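Local coordinates for ABC transporter substrate-binding protein (Streptococcus pneumoniae, PDB 4OHN), which binds histidine between its two lobes and probably delivers amino acids to a membrane-bound ABC importer for uptake into the bacterial cell, at residues D44-A48 and I81-Y85; N99-K103 and D247-K251; M122-L127 and L146-A151; N142-L146 and T200-E204. The contacts are given in a common frame with arbitrary orientation. Residue numbers count along the deposited sequence, not the author numbering.

Contact 1 of 4, residues D44-A48 and I81-Y85; sequences DIDLA and IWNGY. With HIS (histidine), chain B; ACT (acetate ion), chain D.
D44-A48 is a piece of regular alpha helix near the start of helix 43-53, with the A48 N to D44 O bond at 2.9 Å. I81-Y85 leaves the end of strand 80-81 as an extended loop that turns at G84, whose backbone is left-handed (phi/psi 51/47); this loop lines the ligand pocket of the family 3 solute-binding protein. The CA atoms of D44 and N83 come nearest, 6.1 Å apart. D44 points toward the loop with chi1 m. Its OD2 takes a hydrogen bond from G84 N at 2.8 Å, and its OD1 a weak one from W82 NE1 at 3.0 Å. W82 (chi1 t) lays its indole along the helix: A48 CB sits 3.6 Å from the centroid of the six-membered ring, almost on its normal, a CH-pi contact, while L47 CG lies 3.9 Å from W82 CZ2. N83 OD1 accepts from histidine NE2 at 2.9 Å and G84 O from histidine N at 2.8 Å. A buried carboxylate thus ties to the helix the loop whose N83 side chain and G84 carbonyl bind the amino acid.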
loop_
_atom_site.group_PDB
_atom_site.type_symbol
_atom_site.label_atom_id
_atom_site.label_comp_id
_atom_site.label_asym_id
_atom_site.label_seq_id
_atom_site.Cartn_x
_atom_site.Cartn_y
_atom_site.Cartn_z
ATOM N N ASP A 44 -4.953 -6.112 -5.404
ATOM C CA ASP A 44 -3.954 -5.850 -6.427
ATOM C C ASP A 44 -3.552 -7.106 -7.174
ATOM O O ASP A 44 -3.229 -7.036 -8.355
ATOM C CB ASP A 44 -2.704 -5.202 -5.831
ATOM C CG ASP A 44 -2.896 -3.734 -5.492
ATOM O OD1 ASP A 44 -3.764 -3.047 -6.089
ATOM O OD2 ASP A 44 -2.136 -3.265 -4.605
ATOM N N ILE A 45 -3.523 -8.255 -6.502
ATOM C CA ILE A 45 -3.243 -9.504 -7.195
ATOM C C ILE A 45 -4.295 -9.696 -8.291
ATOM O O ILE A 45 -3.965 -9.953 -9.459
ATOM C CB ILE A 45 -3.232 -10.721 -6.243
ATOM C CG1 ILE A 45 -2.279 -10.518 -5.058
ATOM C CG2 ILE A 45 -2.867 -11.979 -7.018
ATOM C CD1 ILE A 45 -0.830 -10.264 -5.446
ATOM N N ASP A 46 -5.560 -9.541 -7.931
ATOM C CA ASP A 46 -6.642 -9.704 -8.890
ATOM C C ASP A 46 -6.609 -8.629 -9.986
ATOM O O ASP A 46 -6.785 -8.939 -11.175
ATOM C CB ASP A 46 -7.993 -9.661 -8.148
ATOM C CG ASP A 46 -8.257 -10.911 -7.301
ATOM O OD1 ASP A 46 -7.528 -11.920 -7.409
ATOM O OD2 ASP A 46 -9.232 -10.861 -6.525
ATOM N N LEU A 47 -6.378 -7.389 -9.592
ATOM C CA LEU A 47 -6.415 -6.287 -10.548
ATOM C C LEU A 47 -5.253 -6.381 -11.539
ATOM O O LEU A 47 -5.465 -6.259 -12.754
ATOM C CB LEU A 47 -6.430 -4.938 -9.837
ATOM C CG LEU A 47 -6.525 -3.716 -10.757
ATOM C CD1 LEU A 47 -7.797 -3.722 -11.560
ATOM C CD2 LEU A 47 -6.427 -2.438 -9.924
ATOM N N ALA A 48 -4.040 -6.630 -11.064
ATOM C CA ALA A 48 -2.888 -6.744 -11.953
ATOM C C ALA A 48 -3.031 -7.948 -12.874
ATOM O O ALA A 48 -2.674 -7.899 -14.042
ATOM C CB ALA A 48 -1.610 -6.861 -11.162
ATOM N N ILE A 81 6.039 -1.774 -8.946
ATOM C CA ILE A 81 5.636 -1.831 -7.545
ATOM C C ILE A 81 4.107 -1.685 -7.535
ATOM O O ILE A 81 3.570 -0.668 -7.975
ATOM C CB ILE A 81 6.279 -0.726 -6.701
ATOM C CG1 ILE A 81 7.812 -0.779 -6.787
ATOM C CG2 ILE A 81 5.797 -0.810 -5.251
ATOM C CD1 ILE A 81 8.509 0.435 -6.207
ATOM N N TRP A 82 3.412 -2.701 -7.046
ATOM C CA TRP A 82 1.940 -2.720 -7.123
ATOM C C TRP A 82 1.452 -3.452 -5.885
ATOM O O TRP A 82 1.497 -4.691 -5.829
ATOM C CB TRP A 82 1.479 -3.422 -8.416
ATOM C CG TRP A 82 0.037 -3.201 -8.769
ATOM C CD1 TRP A 82 -0.986 -2.909 -7.915
ATOM C CD2 TRP A 82 -0.533 -3.294 -10.071
ATOM N NE1 TRP A 82 -2.164 -2.784 -8.626
ATOM C CE2 TRP A 82 -1.901 -3.032 -9.950
ATOM C CE3 TRP A 82 -0.001 -3.538 -11.348
ATOM C CZ2 TRP A 82 -2.740 -2.995 -11.054
ATOM C CZ3 TRP A 82 -0.852 -3.504 -12.443
ATOM C CH2 TRP A 82 -2.191 -3.235 -12.282
ATOM N N ASN A 83 1.046 -2.682 -4.877
ATOM C CA ASN A 83 0.762 -3.205 -3.537
ATOM C C ASN A 83 0.309 -2.075 -2.640
ATOM O O ASN A 83 0.969 -1.719 -1.666
ATOM C CB ASN A 83 2.044 -3.836 -2.965
ATOM C CG ASN A 83 1.863 -4.529 -1.632
ATOM O OD1 ASN A 83 2.535 -4.167 -0.659
ATOM N ND2 ASN A 83 1.016 -5.548 -1.579
ATOM N N GLY A 84 -0.831 -1.483 -2.936
ATOM C CA GLY A 84 -1.246 -0.309 -2.189
ATOM C C GLY A 84 -0.149 0.739 -2.130
ATOM O O GLY A 84 0.125 1.304 -1.060
ATOM N N TYR A 85 0.456 1.004 -3.286
ATOM C CA TYR A 85 1.607 1.891 -3.354
ATOM C C TYR A 85 1.116 3.337 -3.476
ATOM O O TYR A 85 0.563 3.742 -4.510
ATOM C CB TYR A 85 2.492 1.484 -4.525
ATOM C CG TYR A 85 3.838 2.165 -4.665
ATOM C CD1 TYR A 85 4.652 2.437 -3.573
ATOM C CD2 TYR A 85 4.332 2.469 -5.916
ATOM C CE1 TYR A 85 5.905 3.013 -3.732
ATOM C CE2 TYR A 85 5.574 3.043 -6.082
ATOM C CZ TYR A 85 6.354 3.317 -4.992
ATOM O OH TYR A 85 7.569 3.893 -5.205
HETATM N N HIS B . 0.694 2.750 1.289
HETATM C CA HIS B . 1.994 2.665 1.999
HETATM C C HIS B . 3.145 2.860 1.038
HETATM O O HIS B . 2.905 3.009 -0.182
HETATM C CB HIS B . 2.122 1.376 2.845
HETATM C CG HIS B . 2.430 0.103 2.113
HETATM N ND1 HIS B . 3.248 -0.863 2.676
HETATM C CD2 HIS B . 1.981 -0.425 0.947
HETATM C CE1 HIS B . 3.310 -1.908 1.873
HETATM N NE2 HIS B . 2.545 -1.672 0.819
HETATM O OXT HIS B . 4.296 2.879 1.525
HETATM C C ACT D . 10.147 4.987 -3.218
HETATM O O ACT D . 9.122 4.311 -3.063
HETATM O OXT ACT D . 10.728 5.317 -2.163
HETATM C CH3 ACT D . 10.629 5.374 -4.584
#

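Contact 2 of 4, residues N99-K103 and D247-K251; sequences NSYMK and DVATK
This is a partly buried, water-mediated contact between the C-terminal tail and the start of strand 102-111, and no direct hydrogen bond crosses it. N99-K103 is largely extended; Y101 (phi/psi -120/-9) interrupts the extended run, and K103 lies in strand 102-111. D247-K251 is an irregular loop opened by an Asx turn, in which D247 OD1 accepts from A249 N at 2.9 Å. The closest CA atoms are those of M102 and V248, 5.8 Å apart. Three waters fill the gap between the backbones. Water 1 donates to S100 O (2.6 Å) and lies 2.7 Å from T250 OG1, to which it is hydrogen-bonded; water 2 joins Y101 O (2.9 Å) to T250 N (2.8 Å); water 3 accepts from K103 N (2.9 Å) and donates to V248 O (2.6 Å). One apolar pair supplements them: M102, with chi1 and chi2 both t and chi3 m, brings CE to 3.8 Å from V248 CG2. T250, chi1 p, packs its CG2 on the backbone 3.8 Å from M102 N and 4.0 Å from K103 CE. T250 and K251 are poorly ordered. Behind the contact, M102 packs on F244 and V248 on F236, both of helix 235-244, while Y101 and M102 bond through their backbones to F208 of strand 206-212 and pack against F43 of helix 43-53.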
loop_
_atom_site.group_PDB
_atom_site.type_symbol
_atom_site.label_atom_id
_atom_site.label_comp_id
_atom_site.label_asym_id
_atom_site.label_seq_id
_atom_site.Cartn_x
_atom_site.Cartn_y
_atom_site.Cartn_z
ATOM N N ASN A 99 -2.211 6.041 -13.624
ATOM C CA ASN A 99 -3.349 6.691 -13.004
ATOM C C ASN A 99 -3.642 5.999 -11.660
ATOM O O ASN A 99 -3.408 4.804 -11.483
ATOM C CB ASN A 99 -4.588 6.614 -13.903
ATOM C CG ASN A 99 -4.532 7.563 -15.045
ATOM O OD1 ASN A 99 -3.748 8.490 -15.066
ATOM N ND2 ASN A 99 -5.412 7.371 -15.996
ATOM N N SER A 100 -4.175 6.760 -10.721
ATOM C CA SER A 100 -4.545 6.197 -9.434
ATOM C C SER A 100 -5.852 5.404 -9.531
ATOM O O SER A 100 -6.752 5.751 -10.296
ATOM C CB SER A 100 -4.628 7.297 -8.379
ATOM O OG SER A 100 -3.357 7.913 -8.186
ATOM N N TYR A 101 -5.967 4.344 -8.737
ATOM C CA TYR A 101 -7.124 3.447 -8.836
ATOM C C TYR A 101 -7.949 3.335 -7.572
ATOM O O TYR A 101 -9.003 2.708 -7.596
ATOM C CB TYR A 101 -6.706 2.059 -9.345
ATOM C CG TYR A 101 -5.711 1.357 -8.473
ATOM C CD1 TYR A 101 -6.118 0.594 -7.400
ATOM C CD2 TYR A 101 -4.342 1.476 -8.709
ATOM C CE1 TYR A 101 -5.194 -0.049 -6.581
ATOM C CE2 TYR A 101 -3.417 0.844 -7.889
ATOM C CZ TYR A 101 -3.852 0.102 -6.830
ATOM O OH TYR A 101 -2.965 -0.559 -6.004
ATOM N N MET A 102 -7.462 3.895 -6.458
ATOM C CA MET A 102 -8.120 3.801 -5.138
ATOM C C MET A 102 -7.649 4.925 -4.195
ATOM O O MET A 102 -6.455 5.216 -4.134
ATOM C CB MET A 102 -7.791 2.439 -4.505
ATOM C CG MET A 102 -8.586 2.087 -3.242
ATOM S SD MET A 102 -8.164 0.478 -2.512
ATOM C CE MET A 102 -8.367 -0.641 -3.887
ATOM N N LYS A 103 -8.563 5.535 -3.436
ATOM C CA LYS A 103 -8.163 6.465 -2.392
ATOM C C LYS A 103 -7.723 5.704 -1.151
ATOM O O LYS A 103 -8.117 4.567 -0.916
ATOM C CB LYS A 103 -9.317 7.401 -2.024
ATOM C CG LYS A 103 -9.870 8.182 -3.215
ATOM C CD LYS A 103 -8.779 8.972 -3.927
ATOM C CE LYS A 103 -9.327 9.736 -5.116
ATOM N NZ LYS A 103 -8.319 10.676 -5.669
ATOM N N ASP A 247 -17.704 0.030 -3.951
ATOM C CA ASP A 247 -17.050 0.482 -5.172
ATOM C C ASP A 247 -16.004 1.559 -4.842
ATOM O O ASP A 247 -16.351 2.699 -4.520
ATOM C CB ASP A 247 -18.132 1.028 -6.115
ATOM C CG ASP A 247 -17.574 1.667 -7.367
ATOM O OD1 ASP A 247 -16.363 1.546 -7.613
ATOM O OD2 ASP A 247 -18.361 2.282 -8.122
ATOM N N VAL A 248 -14.726 1.194 -4.920
ATOM C CA VAL A 248 -13.646 2.103 -4.547
ATOM C C VAL A 248 -13.140 2.889 -5.746
ATOM O O VAL A 248 -12.123 3.572 -5.660
ATOM C CB VAL A 248 -12.456 1.348 -3.908
ATOM C CG1 VAL A 248 -12.891 0.685 -2.599
ATOM C CG2 VAL A 248 -11.875 0.339 -4.894
ATOM N N ALA A 249 -13.846 2.792 -6.867
ATOM C CA ALA A 249 -13.418 3.481 -8.073
ATOM C C ALA A 249 -13.384 4.976 -7.822
ATOM O O ALA A 249 -14.250 5.518 -7.133
ATOM C CB ALA A 249 -14.342 3.157 -9.243
ATOM N N THR A 250 -12.381 5.635 -8.391
ATOM C CA THR A 250 -12.165 7.057 -8.169
ATOM C C THR A 250 -13.142 7.929 -8.965
ATOM O O THR A 250 -12.925 9.132 -9.107
ATOM C CB THR A 250 -10.719 7.452 -8.532
ATOM O OG1 THR A 250 -10.466 7.134 -9.906
ATOM C CG2 THR A 250 -9.717 6.707 -7.647
ATOM N N LYS A 251 -14.213 7.323 -9.478
ATOM C CA LYS A 251 -15.268 8.062 -10.169
ATOM C C LYS A 251 -16.569 8.024 -9.371
ATOM O O LYS A 251 -16.973 6.974 -8.875
ATOM C CB LYS A 251 -15.497 7.496 -11.573
ATOM C CG LYS A 251 -16.617 8.189 -12.339
ATOM C CD LYS A 251 -16.628 7.783 -13.805
ATOM C CE LYS A 251 -17.808 8.392 -14.548
ATOM N NZ LYS A 251 -17.812 9.880 -14.495
HETATM O O HOH W 1 -8.034 8.005 -10.526
HETATM O O HOH W 2 -10.626 3.862 -9.636
HETATM O O HOH W 3 -11.391 4.973 -3.627
#

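Contact 3 of 4, residues M122-L127 and L146-A151; sequences MTGKTL and LKNIVA
Four side chains form the apolar centre: M122 CB lies 4.0 Å from L146 CD2 and 4.2 Å from V150 CG1, while L127 CB lies 4.1 Å from V150 CG1 and L127 CD2 4.3 Å from L146 CD1. L127 is t,p and L146 m,t. F139 of helix 134-141 and L108 of strand 102-111 close over L127 and L146. Further out, I149 (chi1 p) brings CD1 to 3.7 Å from T123 OG1, a hydroxyl whose hydrogen bond goes to K120 O, and A151 CB sits 3.5 Å from G124 O. The backbones meet at a type II beta turn, M122-K125, closed by K125 N to M122 O at 2.9 Å, with G124 at positive phi (74°). G124 N donates to I149 O at 2.9 Å, and A151 N to K125 O at 2.8 Å; T123 CA also approaches I149 O at 3.4 Å. The CA pairs T123-I149 (4.8 Å) and G124-A151 (4.3 Å) set the register. At the outer edge, water 4 bridges L127 N (3.0 Å) and A151 O (2.9 Å). The turn before parallel strand 127-130 is thus tied to the connection from helix 134-141 to strand 155-158, within a beta-alpha-beta crossover of a periplasmic-binding-protein lobe.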
loop_
_atom_site.group_PDB
_atom_site.type_symbol
_atom_site.label_atom_id
_atom_site.label_comp_id
_atom_site.label_asym_id
_atom_site.label_seq_id
_atom_site.Cartn_x
_atom_site.Cartn_y
_atom_site.Cartn_z
ATOM N N MET A 122 -1.850 11.469 22.021
ATOM C CA MET A 122 -0.575 10.753 21.875
ATOM C C MET A 122 0.593 11.500 22.491
ATOM O O MET A 122 1.749 11.073 22.348
ATOM C CB MET A 122 -0.294 10.481 20.397
ATOM C CG MET A 122 -1.151 9.381 19.808
ATOM S SD MET A 122 -0.762 7.720 20.452
ATOM C CE MET A 122 0.882 7.473 19.781
ATOM N N THR A 123 0.325 12.616 23.144
ATOM C CA THR A 123 1.379 13.415 23.742
ATOM C C THR A 123 2.153 12.545 24.731
ATOM O O THR A 123 1.582 11.935 25.635
ATOM C CB THR A 123 0.826 14.714 24.375
ATOM O OG1 THR A 123 0.231 15.514 23.337
ATOM C CG2 THR A 123 1.964 15.506 25.033
ATOM N N GLY A 124 3.468 12.437 24.509
ATOM C CA GLY A 124 4.312 11.645 25.389
ATOM C C GLY A 124 4.163 10.136 25.232
ATOM O O GLY A 124 4.778 9.364 25.964
ATOM N N LYS A 125 3.342 9.702 24.274
ATOM C CA LYS A 125 3.077 8.277 24.043
ATOM C C LYS A 125 3.952 7.756 22.891
ATOM O O LYS A 125 4.488 8.532 22.107
ATOM C CB LYS A 125 1.595 8.056 23.717
ATOM C CG LYS A 125 0.629 8.482 24.826
ATOM C CD LYS A 125 0.765 7.583 26.038
ATOM C CE LYS A 125 -0.275 7.910 27.094
ATOM N NZ LYS A 125 0.054 7.200 28.361
ATOM N N THR A 126 4.110 6.440 22.810
ATOM C CA THR A 126 4.996 5.791 21.851
ATOM C C THR A 126 4.251 5.478 20.560
ATOM O O THR A 126 3.202 4.818 20.566
ATOM C CB THR A 126 5.574 4.498 22.447
ATOM O OG1 THR A 126 6.176 4.798 23.710
ATOM C CG2 THR A 126 6.606 3.844 21.492
ATOM N N LEU A 127 4.794 5.971 19.444
ATOM C CA LEU A 127 4.253 5.719 18.113
ATOM C C LEU A 127 5.084 4.704 17.371
ATOM O O LEU A 127 6.310 4.701 17.483
ATOM C CB LEU A 127 4.281 7.040 17.322
ATOM C CG LEU A 127 3.666 6.964 15.922
ATOM C CD1 LEU A 127 2.194 6.792 16.004
ATOM C CD2 LEU A 127 4.032 8.217 15.129
ATOM N N LEU A 146 2.034 14.757 14.488
ATOM C CA LEU A 146 2.406 13.808 15.525
ATOM C C LEU A 146 3.844 13.940 15.982
ATOM O O LEU A 146 4.118 13.728 17.136
ATOM C CB LEU A 146 2.183 12.366 15.070
ATOM C CG LEU A 146 0.756 11.867 15.161
ATOM C CD1 LEU A 146 0.592 10.630 14.305
ATOM C CD2 LEU A 146 0.372 11.590 16.597
ATOM N N LYS A 147 4.821 14.117 15.179
ATOM C CA LYS A 147 6.199 14.010 15.566
ATOM C C LYS A 147 6.550 14.927 16.709
ATOM O O LYS A 147 7.252 14.530 17.598
ATOM C CB LYS A 147 7.094 14.308 14.365
ATOM C CG LYS A 147 8.578 14.161 14.652
ATOM C CD LYS A 147 9.452 14.334 13.425
ATOM C CE LYS A 147 10.916 14.225 13.812
ATOM N NZ LYS A 147 11.836 14.481 12.679
ATOM N N ASN A 148 6.108 16.046 16.735
ATOM C CA ASN A 148 6.419 17.047 17.748
ATOM C C ASN A 148 5.912 16.676 19.127
ATOM O O ASN A 148 6.481 17.085 20.116
ATOM C CB ASN A 148 5.981 18.457 17.349
ATOM C CG ASN A 148 6.869 19.050 16.291
ATOM O OD1 ASN A 148 7.917 18.530 16.009
ATOM N ND2 ASN A 148 6.430 20.122 15.694
ATOM N N ILE A 149 4.826 15.925 19.191
ATOM C CA ILE A 149 4.242 15.569 20.476
ATOM C C ILE A 149 4.437 14.154 21.010
ATOM O O ILE A 149 4.329 13.938 22.184
ATOM C CB ILE A 149 2.757 15.916 20.498
ATOM C CG1 ILE A 149 1.974 15.088 19.473
ATOM C CG2 ILE A 149 2.597 17.410 20.240
ATOM C CD1 ILE A 149 0.475 15.184 19.645
ATOM N N VAL A 150 4.747 13.198 20.148
ATOM C CA VAL A 150 4.945 11.833 20.611
ATOM C C VAL A 150 6.263 11.674 21.357
ATOM O O VAL A 150 7.154 12.478 21.199
ATOM C CB VAL A 150 4.877 10.793 19.471
ATOM C CG1 VAL A 150 3.525 10.829 18.788
ATOM C CG2 VAL A 150 6.000 10.975 18.462
ATOM N N ALA A 151 6.365 10.639 22.172
ATOM C CA ALA A 151 7.586 10.389 22.929
ATOM C C ALA A 151 8.800 10.369 22.006
ATOM O O ALA A 151 8.775 9.737 20.942
ATOM C CB ALA A 151 7.467 9.073 23.672
HETATM O O HOH W 4 7.220 7.627 19.784
#

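Contact 4 of 4, residues N142-L146 and T200-E204; sequences NPEIL and TVGLE
I145 does most of the work here. Its m,m side chain points toward the other loop and lies across V201, G202 and L203: CG2 is 3.4 Å from V201 O and 4.0 Å from V201 CG2, CG1 is 4.0 Å from L203 CD2, and CD1 is 4.2 Å from G202 O. V201 (chi1 m) faces it squarely, whereas L203 starts sideways and its m,t conformation brings the methyl end back to I145. That same CD2 of L203 lies 4.3 Å from CB of N142, whose chi1 is m. L146, also m,t, adds a looser touch, CD1 to V201 CG2 at 4.4 Å, before burying itself against F139 and L108. The backbones stand well apart, the nearest CA atoms, I145 and V201, being 7.1 Å from each other. N142 leaves helix 134-141; residues 143-145 keep helical angles, and I145 N bonds to N142 O at 3.1 Å. The other loop turns through G202 (phi/psi 90/13), where a side chain would run into the preceding carbonyl and point at I145. No hydrogen bond crosses; the fit rests mainly on I145 packing against side chains and backbone carbonyls of the other loop. It joins the loop beyond helix 134-141 to the connection between strands 196-200 and 206-212, both of which pair antiparallel with strand 102-111: a loop-to-loop packing at the edge of one lobe of this family 3 solute-binding fold.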
loop_
_atom_site.group_PDB
_atom_site.type_symbol
_atom_site.label_atom_id
_atom_site.label_comp_id
_atom_site.label_asym_id
_atom_site.label_seq_id
_atom_site.Cartn_x
_atom_site.Cartn_y
_atom_site.Cartn_z
ATOM N N ASN A 142 5.438 16.345 8.140
ATOM C CA ASN A 142 4.400 17.164 8.771
ATOM C C ASN A 142 4.508 17.063 10.273
ATOM O O ASN A 142 3.629 16.510 10.937
ATOM C CB ASN A 142 3.008 16.707 8.341
ATOM C CG ASN A 142 2.750 16.944 6.882
ATOM O OD1 ASN A 142 3.137 16.139 6.040
ATOM N ND2 ASN A 142 2.100 18.055 6.569
ATOM N N PRO A 143 5.608 17.589 10.826
ATOM C CA PRO A 143 5.886 17.269 12.230
ATOM C C PRO A 143 4.871 17.803 13.232
ATOM O O PRO A 143 4.829 17.292 14.342
ATOM C CB PRO A 143 7.272 17.888 12.468
ATOM C CG PRO A 143 7.449 18.881 11.390
ATOM C CD PRO A 143 6.700 18.351 10.203
ATOM N N GLU A 144 4.070 18.796 12.853
ATOM C CA GLU A 144 3.067 19.336 13.760
ATOM C C GLU A 144 1.953 18.346 14.091
ATOM O O GLU A 144 1.288 18.486 15.117
ATOM C CB GLU A 144 2.455 20.618 13.178
ATOM C CG GLU A 144 1.526 20.421 11.967
ATOM C CD GLU A 144 2.253 20.223 10.633
ATOM O OE1 GLU A 144 3.506 20.203 10.585
ATOM O OE2 GLU A 144 1.549 20.094 9.608
ATOM N N ILE A 145 1.709 17.391 13.200
ATOM C CA ILE A 145 0.637 16.432 13.404
ATOM C C ILE A 145 0.887 15.426 14.527
ATOM O O ILE A 145 0.084 15.274 15.421
ATOM C CB ILE A 145 0.407 15.665 12.086
ATOM C CG1 ILE A 145 -0.034 16.592 10.945
ATOM C CG2 ILE A 145 -0.617 14.557 12.262
ATOM C CD1 ILE A 145 -1.353 17.299 11.160
ATOM N N LEU A 146 2.034 14.757 14.488
ATOM C CA LEU A 146 2.406 13.808 15.525
ATOM C C LEU A 146 3.844 13.940 15.982
ATOM O O LEU A 146 4.118 13.728 17.136
ATOM C CB LEU A 146 2.183 12.366 15.070
ATOM C CG LEU A 146 0.756 11.867 15.161
ATOM C CD1 LEU A 146 0.592 10.630 14.305
ATOM C CD2 LEU A 146 0.372 11.590 16.597
ATOM N N THR A 200 -8.467 9.071 11.566
ATOM C CA THR A 200 -7.556 9.956 10.848
ATOM C C THR A 200 -7.070 11.056 11.787
ATOM O O THR A 200 -7.662 11.352 12.806
ATOM C CB THR A 200 -8.196 10.508 9.566
ATOM O OG1 THR A 200 -9.419 11.146 9.909
ATOM C CG2 THR A 200 -8.458 9.400 8.513
ATOM N N VAL A 201 -5.948 11.670 11.406
ATOM C CA VAL A 201 -5.261 12.649 12.231
ATOM C C VAL A 201 -4.863 13.884 11.431
ATOM O O VAL A 201 -3.978 14.650 11.815
ATOM C CB VAL A 201 -4.025 12.036 12.926
ATOM C CG1 VAL A 201 -4.454 10.988 13.971
ATOM C CG2 VAL A 201 -3.062 11.455 11.923
ATOM N N GLY A 202 -5.545 14.111 10.322
ATOM C CA GLY A 202 -5.401 15.348 9.583
ATOM C C GLY A 202 -4.332 15.329 8.515
ATOM O O GLY A 202 -3.970 16.395 7.998
ATOM N N LEU A 203 -3.809 14.158 8.169
ATOM C CA LEU A 203 -2.921 14.049 7.014
ATOM C C LEU A 203 -3.771 14.121 5.764
ATOM O O LEU A 203 -4.961 13.836 5.794
ATOM C CB LEU A 203 -2.125 12.756 7.075
ATOM C CG LEU A 203 -1.203 12.676 8.282
ATOM C CD1 LEU A 203 -0.655 11.286 8.454
ATOM C CD2 LEU A 203 -0.067 13.704 8.174
ATOM N N GLU A 204 -3.191 14.572 4.658
ATOM C CA GLU A 204 -3.993 14.649 3.452
ATOM C C GLU A 204 -4.218 13.254 2.885
ATOM O O GLU A 204 -3.389 12.361 3.040
ATOM C CB GLU A 204 -3.396 15.586 2.400
ATOM C CG GLU A 204 -4.391 15.946 1.294
ATOM C CD GLU A 204 -5.741 16.390 1.842
ATOM O OE1 GLU A 204 -5.775 17.383 2.601
ATOM O OE2 GLU A 204 -6.761 15.733 1.537
#

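How the contacts relate
The contacts form two groups. Contacts 1 and 2, centres 13 Å apart, meet at Y101: its OH is 2.6 Å from D44 OD1, and its ring packs on L47. Contacts 3 and 4, centres 12 Å apart, share L146 and probably gain a hydrogen bond from N148 N to P143 O at 3.0 Å; their segments alternate along the chain. Between the groups the centres lie 23 to 32 Å apart. Contact 1 alone supplies pocket residues, N83, G84 and Y85, while the side chain of L203 in contact 4 stays about 11 Å from the ligand. Contact 2 brackets both distant contacts in sequence, because the tail returns to pack on 99-103.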